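Local coordinates for cysteine synthase 3 (PDB 6KR5) that catalyses the pyridoxal-phosphate-dependent formation of L-cysteine from O-acetyl-L-serine and sulfide, as an O-acetylserine sulfhydrylase, at the interface of chains A and B. Residues are numbered along the deposited sequence; one frame, centred on the assembly and turned at random. Chains: chain A/B, Cysteine synthase 3.

The interface of chains A and B. Residues chain A 26, 28, 45, 179-180; chain B 12-14.
A:Leu26 and B:Arg12 meet through a water that three groups grip: the backbone N of A:Leu26, the backbone O of B:Arg12 and the carboxylate OD2 of A:Asp179, an aspartate oxygen that can accept from the water. B:Arg12 O lies 2.7 Å from the water oxygen. The site belongs to the two-fold symmetric subunit interface of a fold-type II pyridoxal-phosphate enzyme of the cysteine synthase family, and the same contact recurs with the chains exchanged. Here a short N-terminal strand of one subunit, residues 13-14, extends a sheet of the other by pairing in parallel with strand 26-28. Beyond the water the pairing is direct. B:Tyr14 N donates to A:Leu26 O at 2.9 Å, and A:Glu28 N donates to B:Tyr14 O at 2.9 Å, the second bond being the straighter, 172° at the hydrogen. A parallel bridge joins A:Leu26 and B:Ile13.

B:Ile13 supplies the apolar grip, and its branched side chain suits both a strand and a socket with several walls. With CG1 anti to the carbonyl carbon (chi1 -68°), its two branches part: CG2 meets the aliphatic CG of A:Glu28 at 3.7 Å, while CD1 reaches CD1 of A:Leu45, a methyl that gives it an apolar surface, at 3.8 Å. Both chain A side chains run across the isoleucine at about a right angle. A:Glu28 is extended beyond CG, and its carboxylate OE2 passes beside the same CG2 methyl. CG1 of B:Ile13 also rests 3.3 Å from the backbone O of A:Asp179, at the end of helix 169-179, with A:Thr180 CA bordering the CD1 tip.

The ring of B:Tyr14 turns its edge to A:Leu26 O, which lies in the ring plane, 3.4 Å from CD1. Within chain B, B:Arg12 CD covers one ring face toward its rim, which may help hold that edge in place. CE2 lies above the guanidinium, also toward the rim, an off-centre contact that a probable cation could favour.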
ATOM      1  N   LEU A  26       2.600  -7.122 -12.485  1.00 18.79           N
ATOM      2  CA  LEU A  26       2.603  -6.526 -13.819  1.00 17.99           C
ATOM      3  C   LEU A  26       1.182  -6.617 -14.361  1.00 21.17           C
ATOM      4  O   LEU A  26       0.638  -7.722 -14.483  1.00 20.07           O
ATOM      5  CB  LEU A  26       3.593  -7.260 -14.724  1.00 21.25           C
ATOM      6  CG  LEU A  26       3.927  -6.620 -16.074  1.00 20.24           C
ATOM      7  CD1 LEU A  26       4.401  -5.180 -15.915  1.00 21.93           C
ATOM      8  CD2 LEU A  26       5.002  -7.435 -16.755  1.00 21.31           C
ATOM      9  N   GLU A  28      -2.024  -5.247 -17.095  1.00 18.81           N
ATOM     10  CA  GLU A  28      -2.416  -4.613 -18.352  1.00 19.26           C
ATOM     11  C   GLU A  28      -3.176  -3.314 -18.109  1.00 20.41           C
ATOM     12  O   GLU A  28      -4.107  -3.265 -17.300  1.00 20.35           O
ATOM     13  CB  GLU A  28      -3.313  -5.543 -19.176  1.00 19.86           C
ATOM     14  CG  GLU A  28      -2.700  -6.892 -19.538  1.00 23.13           C
ATOM     15  CD  GLU A  28      -3.685  -7.842 -20.224  1.00 23.96           C
ATOM     16  OE1 GLU A  28      -4.912  -7.688 -20.054  1.00 24.64           O
ATOM     17  OE2 GLU A  28      -3.216  -8.766 -20.923  1.00 27.30           O
ATOM     18  N   LEU A  45       1.834  -2.480 -20.272  1.00 20.47           N
ATOM     19  CA  LEU A  45       1.791  -3.106 -18.961  1.00 20.19           C
ATOM     20  C   LEU A  45       2.436  -2.181 -17.940  1.00 21.38           C
ATOM     21  O   LEU A  45       3.456  -1.533 -18.230  1.00 20.40           O
ATOM     22  CB  LEU A  45       2.527  -4.448 -18.983  1.00 19.30           C
ATOM     23  CG  LEU A  45       2.194  -5.353 -20.165  1.00 21.43           C
ATOM     24  CD1 LEU A  45       3.049  -6.601 -20.114  1.00 24.00           C
ATOM     25  CD2 LEU A  45       0.723  -5.718 -20.127  1.00 22.64           C
ATOM     26  N   ASP A 179       7.702 -12.367 -16.027  1.00 24.34           N
ATOM     27  CA  ASP A 179       6.268 -12.129 -16.167  1.00 21.49           C
ATOM     28  C   ASP A 179       5.859 -11.958 -17.628  1.00 22.79           C
ATOM     29  O   ASP A 179       4.761 -12.381 -18.012  1.00 24.61           O
ATOM     30  CB  ASP A 179       5.843 -10.904 -15.349  1.00 22.36           C
ATOM     31  CG  ASP A 179       5.899 -11.135 -13.839  1.00 23.98           C
ATOM     32  OD1 ASP A 179       6.098 -12.289 -13.390  1.00 24.58           O
ATOM     33  OD2 ASP A 179       5.746 -10.138 -13.092  1.00 22.39           O
ATOM     34  N   THR A 180       6.720 -11.371 -18.461  1.00 21.35           N
ATOM     35  CA  THR A 180       6.419 -11.237 -19.883  1.00 23.10           C
ATOM     36  C   THR A 180       6.917 -12.412 -20.722  1.00 23.78           C
ATOM     37  O   THR A 180       6.758 -12.371 -21.945  1.00 24.89           O
ATOM     38  CB  THR A 180       7.011  -9.940 -20.472  1.00 21.74           C
ATOM     39  OG1 THR A 180       8.443  -9.979 -20.430  1.00 21.45           O
ATOM     40  CG2 THR A 180       6.519  -8.688 -19.739  1.00 21.11           C
TER
ATOM     41  N   ARG B  12       2.931 -13.907 -13.859  1.00 25.03           N
ATOM     42  CA  ARG B  12       1.582 -13.662 -14.332  1.00 22.55           C
ATOM     43  C   ARG B  12       1.506 -12.245 -14.873  1.00 23.80           C
ATOM     44  O   ARG B  12       2.191 -11.344 -14.381  1.00 23.98           O
ATOM     45  CB  ARG B  12       0.560 -13.859 -13.199  1.00 27.09           C
ATOM     46  CG  ARG B  12      -0.888 -13.697 -13.595  1.00 31.64           C
ATOM     47  CD  ARG B  12      -1.819 -14.111 -12.466  1.00 28.41           C
ATOM     48  NE  ARG B  12      -3.176 -13.676 -12.746  1.00 28.31           N
ATOM     49  CZ  ARG B  12      -4.185 -13.722 -11.888  1.00 29.00           C
ATOM     50  NH1 ARG B  12      -4.014 -14.199 -10.661  1.00 31.13           N
ATOM     51  NH2 ARG B  12      -5.379 -13.289 -12.269  1.00 33.96           N
ATOM     52  N   ILE B  13       0.689 -12.057 -15.901  0.68 24.65           N
ATOM     53  CA  ILE B  13       0.298 -10.722 -16.342  0.68 22.30           C
ATOM     54  C   ILE B  13      -1.175 -10.562 -15.999  0.68 22.78           C
ATOM     55  O   ILE B  13      -2.049 -11.193 -16.614  0.68 25.05           O
ATOM     56  CB  ILE B  13       0.568 -10.488 -17.833  0.68 23.05           C
ATOM     57  CG1 ILE B  13       2.078 -10.449 -18.088  0.68 23.06           C
ATOM     58  CG2 ILE B  13      -0.062  -9.169 -18.283  0.68 23.53           C
ATOM     59  CD1 ILE B  13       2.445 -10.287 -19.543  0.68 23.70           C
ATOM     60  N   TYR B  14      -1.445  -9.741 -14.986  1.00 21.33           N
ATOM     61  CA  TYR B  14      -2.806  -9.518 -14.522  1.00 20.51           C
ATOM     62  C   TYR B  14      -3.586  -8.728 -15.567  1.00 20.28           C
ATOM     63  O   TYR B  14      -3.061  -7.796 -16.171  1.00 21.21           O
ATOM     64  CB  TYR B  14      -2.767  -8.775 -13.184  1.00 19.01           C
ATOM     65  CG  TYR B  14      -2.102  -9.574 -12.085  1.00 22.25           C
ATOM     66  CD1 TYR B  14      -0.726  -9.529 -11.898  1.00 20.62           C
ATOM     67  CD2 TYR B  14      -2.851 -10.403 -11.258  1.00 20.75           C
ATOM     68  CE1 TYR B  14      -0.116 -10.272 -10.903  1.00 23.50           C
ATOM     69  CE2 TYR B  14      -2.259 -11.145 -10.263  1.00 22.06           C
ATOM     70  CZ  TYR B  14      -0.891 -11.085 -10.091  1.00 23.22           C
ATOM     71  OH  TYR B  14      -0.289 -11.822  -9.093  1.00 26.00           O
TER
HETATM   72  O   HOH W   1       3.075  -9.952 -12.221  1.00 22.72           O